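Local coordinates for yeast glycogen phosphorylase (Saccharomyces cerevisiae, PDB 1YGP), which belongs to the carbohydrate phosphorylase family of the GT-B clan and carries a bound pyridoxal-5'-phosphate, at residues Ile576-Leu581 with Thr600-Gln605; Val691-Tyr696 with Glu702-Ala707. All blocks are in the same frame, centred on the assembly; numbering follows the deposited sequence.

Contact 1. Residues Ile576-Leu581 with Thr600-Gln605; sequences IRLVDL and TLFDMQ
Leu578, on the helix, sets one methyl group against both Phe602 and Met604 of the strand: its CD2 lies 3.7 Å from Met604 CE and 3.8 Å from Phe602 CD2. Its CG stands anti to the backbone N (chi1 177°), which carries the branched end of the side chain off the helix to the strand. With Met604 the meeting is tip to tip, the thioether chain bending at both chi2 and chi3 to present its terminal methyl. With Phe602 the two side chains instead run past each other in opposite senses, and the leucine methyl reaches the rim of the ring near its plane. Val579 takes a neighbouring part of that rim from the next helix position. Its CG2 sits 3.9 Å from Phe602 CZ, in the plane of the ring, and the two side chains cross nearly at right angles. This is helix-on-sheet packing in a Rossmann-like domain of the GT-B fold: helix 562-584 lies against a face of the parallel sheet at strand 601-606, the short segments being 11.9 Å apart at their axes and inclined by 65°. Phe602 and Met604, two residues apart on the strand, both point to the helix. The backbone N of Phe602 is hydrogen-bonded to Asp709 OD2. All four touching residues are buried, and the contact between them is wholly apolar. Helix 698-704 also packs here, with Ile704 on Met604, and Arg594 lies against Val579.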
loop_
_atom_site.group_PDB
_atom_site.type_symbol
_atom_site.label_atom_id
_atom_site.label_comp_id
_atom_site.label_asym_id
_atom_site.label_seq_id
_atom_site.Cartn_x
_atom_site.Cartn_y
_atom_site.Cartn_z
ATOM N N ILE A 576 -18.459 -22.494 25.089
ATOM C CA ILE A 576 -17.787 -21.502 25.911
ATOM C C ILE A 576 -17.011 -20.561 25.015
ATOM O O ILE A 576 -17.099 -19.356 25.261
ATOM C CB ILE A 576 -16.830 -22.187 26.934
ATOM C CG1 ILE A 576 -17.675 -22.827 28.027
ATOM C CG2 ILE A 576 -15.817 -21.183 27.511
ATOM C CD1 ILE A 576 -16.874 -23.841 28.881
ATOM N N ARG A 577 -16.299 -21.052 23.989
ATOM C CA ARG A 577 -15.564 -20.162 23.093
ATOM C C ARG A 577 -16.497 -19.124 22.507
ATOM O O ARG A 577 -16.181 -17.937 22.583
ATOM C CB ARG A 577 -14.957 -20.804 21.860
ATOM C CG ARG A 577 -13.958 -21.927 21.978
ATOM C CD ARG A 577 -13.220 -22.061 20.640
ATOM N NE ARG A 577 -14.125 -22.315 19.534
ATOM C CZ ARG A 577 -13.784 -23.074 18.494
ATOM N NH1 ARG A 577 -12.585 -23.643 18.407
ATOM N NH2 ARG A 577 -14.686 -23.285 17.535
ATOM N N LEU A 578 -17.656 -19.528 21.964
ATOM C CA LEU A 578 -18.585 -18.604 21.350
ATOM C C LEU A 578 -19.041 -17.573 22.367
ATOM O O LEU A 578 -19.045 -16.375 22.071
ATOM C CB LEU A 578 -19.795 -19.351 20.810
ATOM C CG LEU A 578 -20.882 -18.471 20.193
ATOM C CD1 LEU A 578 -20.315 -17.761 18.980
ATOM C CD2 LEU A 578 -22.093 -19.307 19.853
ATOM N N VAL A 579 -19.361 -18.024 23.587
ATOM C CA VAL A 579 -19.791 -17.140 24.665
ATOM C C VAL A 579 -18.689 -16.107 24.900
ATOM O O VAL A 579 -18.973 -14.900 24.889
ATOM C CB VAL A 579 -20.091 -18.006 25.941
ATOM C CG1 VAL A 579 -20.439 -17.153 27.138
ATOM C CG2 VAL A 579 -21.344 -18.842 25.700
ATOM N N ASP A 580 -17.431 -16.552 24.989
ATOM C CA ASP A 580 -16.302 -15.656 25.154
ATOM C C ASP A 580 -16.273 -14.607 24.046
ATOM O O ASP A 580 -16.021 -13.431 24.355
ATOM C CB ASP A 580 -14.969 -16.410 25.115
ATOM C CG ASP A 580 -14.463 -17.108 26.376
ATOM O OD1 ASP A 580 -14.587 -16.560 27.474
ATOM O OD2 ASP A 580 -13.895 -18.195 26.246
ATOM N N LEU A 581 -16.584 -14.995 22.787
ATOM C CA LEU A 581 -16.573 -14.081 21.646
ATOM C C LEU A 581 -17.635 -13.008 21.812
ATOM O O LEU A 581 -17.352 -11.816 21.670
ATOM C CB LEU A 581 -16.872 -14.772 20.321
ATOM C CG LEU A 581 -16.067 -14.430 19.043
ATOM C CD1 LEU A 581 -16.811 -14.991 17.850
ATOM C CD2 LEU A 581 -15.939 -12.938 18.802
ATOM N N THR A 600 -28.455 -25.162 27.799
ATOM C CA THR A 600 -28.907 -24.059 26.974
ATOM C C THR A 600 -28.779 -24.494 25.518
ATOM O O THR A 600 -27.669 -24.772 25.058
ATOM C CB THR A 600 -28.044 -22.822 27.202
ATOM O OG1 THR A 600 -27.997 -22.531 28.593
ATOM C CG2 THR A 600 -28.634 -21.637 26.484
ATOM N N LEU A 601 -29.869 -24.588 24.751
ATOM C CA LEU A 601 -29.757 -24.969 23.349
ATOM C C LEU A 601 -29.341 -23.729 22.577
ATOM O O LEU A 601 -29.962 -22.660 22.664
ATOM C CB LEU A 601 -31.082 -25.461 22.751
ATOM C CG LEU A 601 -31.118 -25.852 21.270
ATOM C CD1 LEU A 601 -30.755 -27.310 21.075
ATOM C CD2 LEU A 601 -32.526 -25.673 20.747
ATOM N N PHE A 602 -28.231 -23.882 21.874
ATOM C CA PHE A 602 -27.749 -22.857 20.988
ATOM C C PHE A 602 -28.336 -23.147 19.610
ATOM O O PHE A 602 -28.100 -24.186 18.979
ATOM C CB PHE A 602 -26.232 -22.910 21.032
ATOM C CG PHE A 602 -25.631 -22.139 22.217
ATOM C CD1 PHE A 602 -26.197 -22.180 23.497
ATOM C CD2 PHE A 602 -24.471 -21.382 22.021
ATOM C CE1 PHE A 602 -25.605 -21.476 24.550
ATOM C CE2 PHE A 602 -23.892 -20.687 23.081
ATOM C CZ PHE A 602 -24.456 -20.733 24.341
ATOM N N ASP A 603 -29.166 -22.230 19.163
ATOM C CA ASP A 603 -29.888 -22.375 17.928
ATOM C C ASP A 603 -29.443 -21.248 16.998
ATOM O O ASP A 603 -29.855 -20.096 17.241
ATOM C CB ASP A 603 -31.357 -22.306 18.317
ATOM C CG ASP A 603 -32.422 -22.372 17.237
ATOM O OD1 ASP A 603 -32.114 -22.627 16.065
ATOM O OD2 ASP A 603 -33.580 -22.152 17.593
ATOM N N MET A 604 -28.636 -21.509 15.940
ATOM C CA MET A 604 -28.191 -20.441 15.063
ATOM C C MET A 604 -28.675 -20.423 13.632
ATOM O O MET A 604 -28.897 -21.475 13.030
ATOM C CB MET A 604 -26.652 -20.359 14.978
ATOM C CG MET A 604 -25.742 -21.540 15.179
ATOM S SD MET A 604 -25.424 -21.892 16.938
ATOM C CE MET A 604 -23.807 -21.262 17.225
ATOM N N GLN A 605 -28.840 -19.227 13.053
ATOM C CA GLN A 605 -29.114 -19.036 11.621
ATOM C C GLN A 605 -28.173 -17.920 11.157
ATOM O O GLN A 605 -28.447 -16.723 11.269
ATOM C CB GLN A 605 -30.576 -18.609 11.355
ATOM C CG GLN A 605 -30.983 -18.607 9.891
ATOM C CD GLN A 605 -32.430 -18.201 9.641
ATOM O OE1 GLN A 605 -33.102 -17.598 10.476
ATOM N NE2 GLN A 605 -32.992 -18.455 8.471
#

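Contact 2. Residues Val691-Tyr696 with Glu702-Ala707; sequences VFVADY and EIIIPA
Strand 688-693, helix 698-704 and strand 710-713 form a beta-alpha-beta crossover of the Rossmann-like domain; the turn after its first strand carries Tyr696 of the pyridoxal-5'-phosphate pocket. Within this unit Ile704 of the helix reaches back to the strand and the loop that follows it. One methyl group does the touching: Ile704 CD1 is 4.1 Å from Val693 CG1 and 4.2 Å from Tyr696 CD1. The isoleucine extends to meet them, with CG1 anti to the carbonyl carbon and the chain straight at chi2 (178°), which extends CD1 toward the strand. Val693 answers tip to tip with CG1, its branch anti to the backbone N, and the two side chains together span the 9.4 Å between Val693 CA and Ile704 CA. Tyr696 joins from the loop, bringing its ring nearer to the helix than the start of its side chain suggests. The same side chain is about 4 Å from the bound pyridoxal-5'-phosphate at the nearest atoms, so the buried, apolar contact backs onto the ligand pocket. Val691 and Val693 share backbone hydrogen bonds with Phe653, tying the edge strand to strand 649-654. Phe692 rests on Ile200 of strand 197-201, Glu702 packs against Trp521 of helix 518-524, and helix 562-584 contributes Ile582, which touches Val691.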
loop_
_atom_site.group_PDB
_atom_site.type_symbol
_atom_site.label_atom_id
_atom_site.label_comp_id
_atom_site.label_asym_id
_atom_site.label_seq_id
_atom_site.Cartn_x
_atom_site.Cartn_y
_atom_site.Cartn_z
ATOM N N VAL A 691 -29.137 -13.099 20.134
ATOM C CA VAL A 691 -27.849 -12.437 19.981
ATOM C C VAL A 691 -27.656 -12.246 18.478
ATOM O O VAL A 691 -28.080 -13.114 17.702
ATOM C CB VAL A 691 -26.770 -13.361 20.600
ATOM C CG1 VAL A 691 -25.397 -12.848 20.235
ATOM C CG2 VAL A 691 -26.890 -13.407 22.122
ATOM N N PHE A 692 -27.079 -11.147 18.005
ATOM C CA PHE A 692 -26.795 -10.989 16.585
ATOM C C PHE A 692 -25.288 -10.796 16.442
ATOM O O PHE A 692 -24.771 -9.873 17.065
ATOM C CB PHE A 692 -27.507 -9.767 16.022
ATOM C CG PHE A 692 -27.292 -9.568 14.524
ATOM C CD1 PHE A 692 -26.216 -8.821 14.053
ATOM C CD2 PHE A 692 -28.190 -10.122 13.612
ATOM C CE1 PHE A 692 -26.049 -8.639 12.684
ATOM C CE2 PHE A 692 -28.024 -9.939 12.245
ATOM C CZ PHE A 692 -26.948 -9.196 11.781
ATOM N N VAL A 693 -24.508 -11.564 15.681
ATOM C CA VAL A 693 -23.086 -11.310 15.532
ATOM C C VAL A 693 -22.773 -10.440 14.316
ATOM O O VAL A 693 -23.066 -10.768 13.151
ATOM C CB VAL A 693 -22.409 -12.654 15.460
ATOM C CG1 VAL A 693 -20.933 -12.524 15.096
ATOM C CG2 VAL A 693 -22.580 -13.305 16.837
ATOM N N ALA A 694 -22.164 -9.274 14.547
ATOM C CA ALA A 694 -21.804 -8.407 13.440
ATOM C C ALA A 694 -20.586 -8.894 12.681
ATOM O O ALA A 694 -19.703 -9.572 13.210
ATOM C CB ALA A 694 -21.499 -7.018 13.925
ATOM N N ASP A 695 -20.667 -8.523 11.392
ATOM C CA ASP A 695 -19.647 -8.700 10.356
ATOM C C ASP A 695 -19.070 -10.101 10.358
ATOM O O ASP A 695 -17.883 -10.364 10.449
ATOM C CB ASP A 695 -18.579 -7.624 10.584
ATOM C CG ASP A 695 -17.519 -7.432 9.514
ATOM O OD1 ASP A 695 -17.858 -7.082 8.387
ATOM O OD2 ASP A 695 -16.344 -7.617 9.819
ATOM N N TYR A 696 -20.037 -11.005 10.247
ATOM C CA TYR A 696 -19.833 -12.436 10.179
ATOM C C TYR A 696 -19.032 -12.698 8.936
ATOM O O TYR A 696 -19.450 -12.413 7.824
ATOM C CB TYR A 696 -21.200 -13.102 10.133
ATOM C CG TYR A 696 -21.253 -14.562 9.718
ATOM C CD1 TYR A 696 -20.906 -15.598 10.583
ATOM C CD2 TYR A 696 -21.693 -14.834 8.427
ATOM C CE1 TYR A 696 -21.007 -16.914 10.139
ATOM C CE2 TYR A 696 -21.796 -16.139 7.982
ATOM C CZ TYR A 696 -21.457 -17.176 8.836
ATOM O OH TYR A 696 -21.616 -18.476 8.371
ATOM N N GLU A 702 -15.849 -19.946 12.019
ATOM C CA GLU A 702 -15.071 -21.032 12.581
ATOM C C GLU A 702 -15.285 -21.090 14.088
ATOM O O GLU A 702 -15.027 -22.144 14.662
ATOM C CB GLU A 702 -13.593 -20.852 12.302
ATOM C CG GLU A 702 -13.117 -21.256 10.907
ATOM C CD GLU A 702 -11.676 -20.833 10.600
ATOM O OE1 GLU A 702 -10.779 -21.044 11.416
ATOM O OE2 GLU A 702 -11.440 -20.264 9.540
ATOM N N ILE A 703 -15.736 -20.020 14.772
ATOM C CA ILE A 703 -16.007 -20.084 16.201
ATOM C C ILE A 703 -17.459 -20.507 16.407
ATOM O O ILE A 703 -17.757 -21.367 17.243
ATOM C CB ILE A 703 -15.748 -18.703 16.861
ATOM C CG1 ILE A 703 -14.285 -18.310 16.698
ATOM C CG2 ILE A 703 -16.054 -18.753 18.353
ATOM C CD1 ILE A 703 -13.210 -19.328 17.193
ATOM N N ILE A 704 -18.362 -19.933 15.601
ATOM C CA ILE A 704 -19.800 -20.161 15.677
ATOM C C ILE A 704 -20.213 -21.561 15.269
ATOM O O ILE A 704 -20.915 -22.196 16.057
ATOM C CB ILE A 704 -20.529 -19.126 14.800
ATOM C CG1 ILE A 704 -20.350 -17.777 15.438
ATOM C CG2 ILE A 704 -22.012 -19.450 14.645
ATOM C CD1 ILE A 704 -20.989 -16.628 14.657
ATOM N N ILE A 705 -19.827 -22.111 14.114
ATOM C CA ILE A 705 -20.274 -23.444 13.748
ATOM C C ILE A 705 -19.945 -24.578 14.741
ATOM O O ILE A 705 -20.910 -25.250 15.124
ATOM C CB ILE A 705 -19.729 -23.690 12.321
ATOM C CG1 ILE A 705 -20.669 -22.900 11.432
ATOM C CG2 ILE A 705 -19.647 -25.159 11.914
ATOM C CD1 ILE A 705 -20.329 -22.703 9.948
ATOM N N PRO A 706 -18.758 -24.889 15.286
ATOM C CA PRO A 706 -18.578 -25.998 16.238
ATOM C C PRO A 706 -19.339 -25.855 17.568
ATOM O O PRO A 706 -19.369 -26.799 18.365
ATOM C CB PRO A 706 -17.077 -26.085 16.439
ATOM C CG PRO A 706 -16.519 -25.431 15.203
ATOM C CD PRO A 706 -17.480 -24.266 14.980
ATOM N N ALA A 707 -19.899 -24.668 17.852
ATOM C CA ALA A 707 -20.651 -24.408 19.061
ATOM C C ALA A 707 -22.124 -24.699 18.869
ATOM O O ALA A 707 -22.920 -24.642 19.811
ATOM C CB ALA A 707 -20.556 -22.961 19.444
#

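The two contacts follow each other along the chain, contact 1 closing before contact 2 opens, yet their centres are only 8 Å apart. Both build on the same six-stranded parallel sheet: 600-605 lies on an inner strand and 691-696 on an edge strand, with strand 649-654 between them. Helices 562-584 and 698-704 pack together there, Leu578 CD1 lying 3.5 Å from Ile704 CG1, so Leu578 and Ile704 each take part in one contact and touch the other. A string of apolar side chains, Phe602, Leu578, Ile704 and Tyr696, thus leads from the sheet of the Rossmann-like domain to pyridoxal-5'-phosphate.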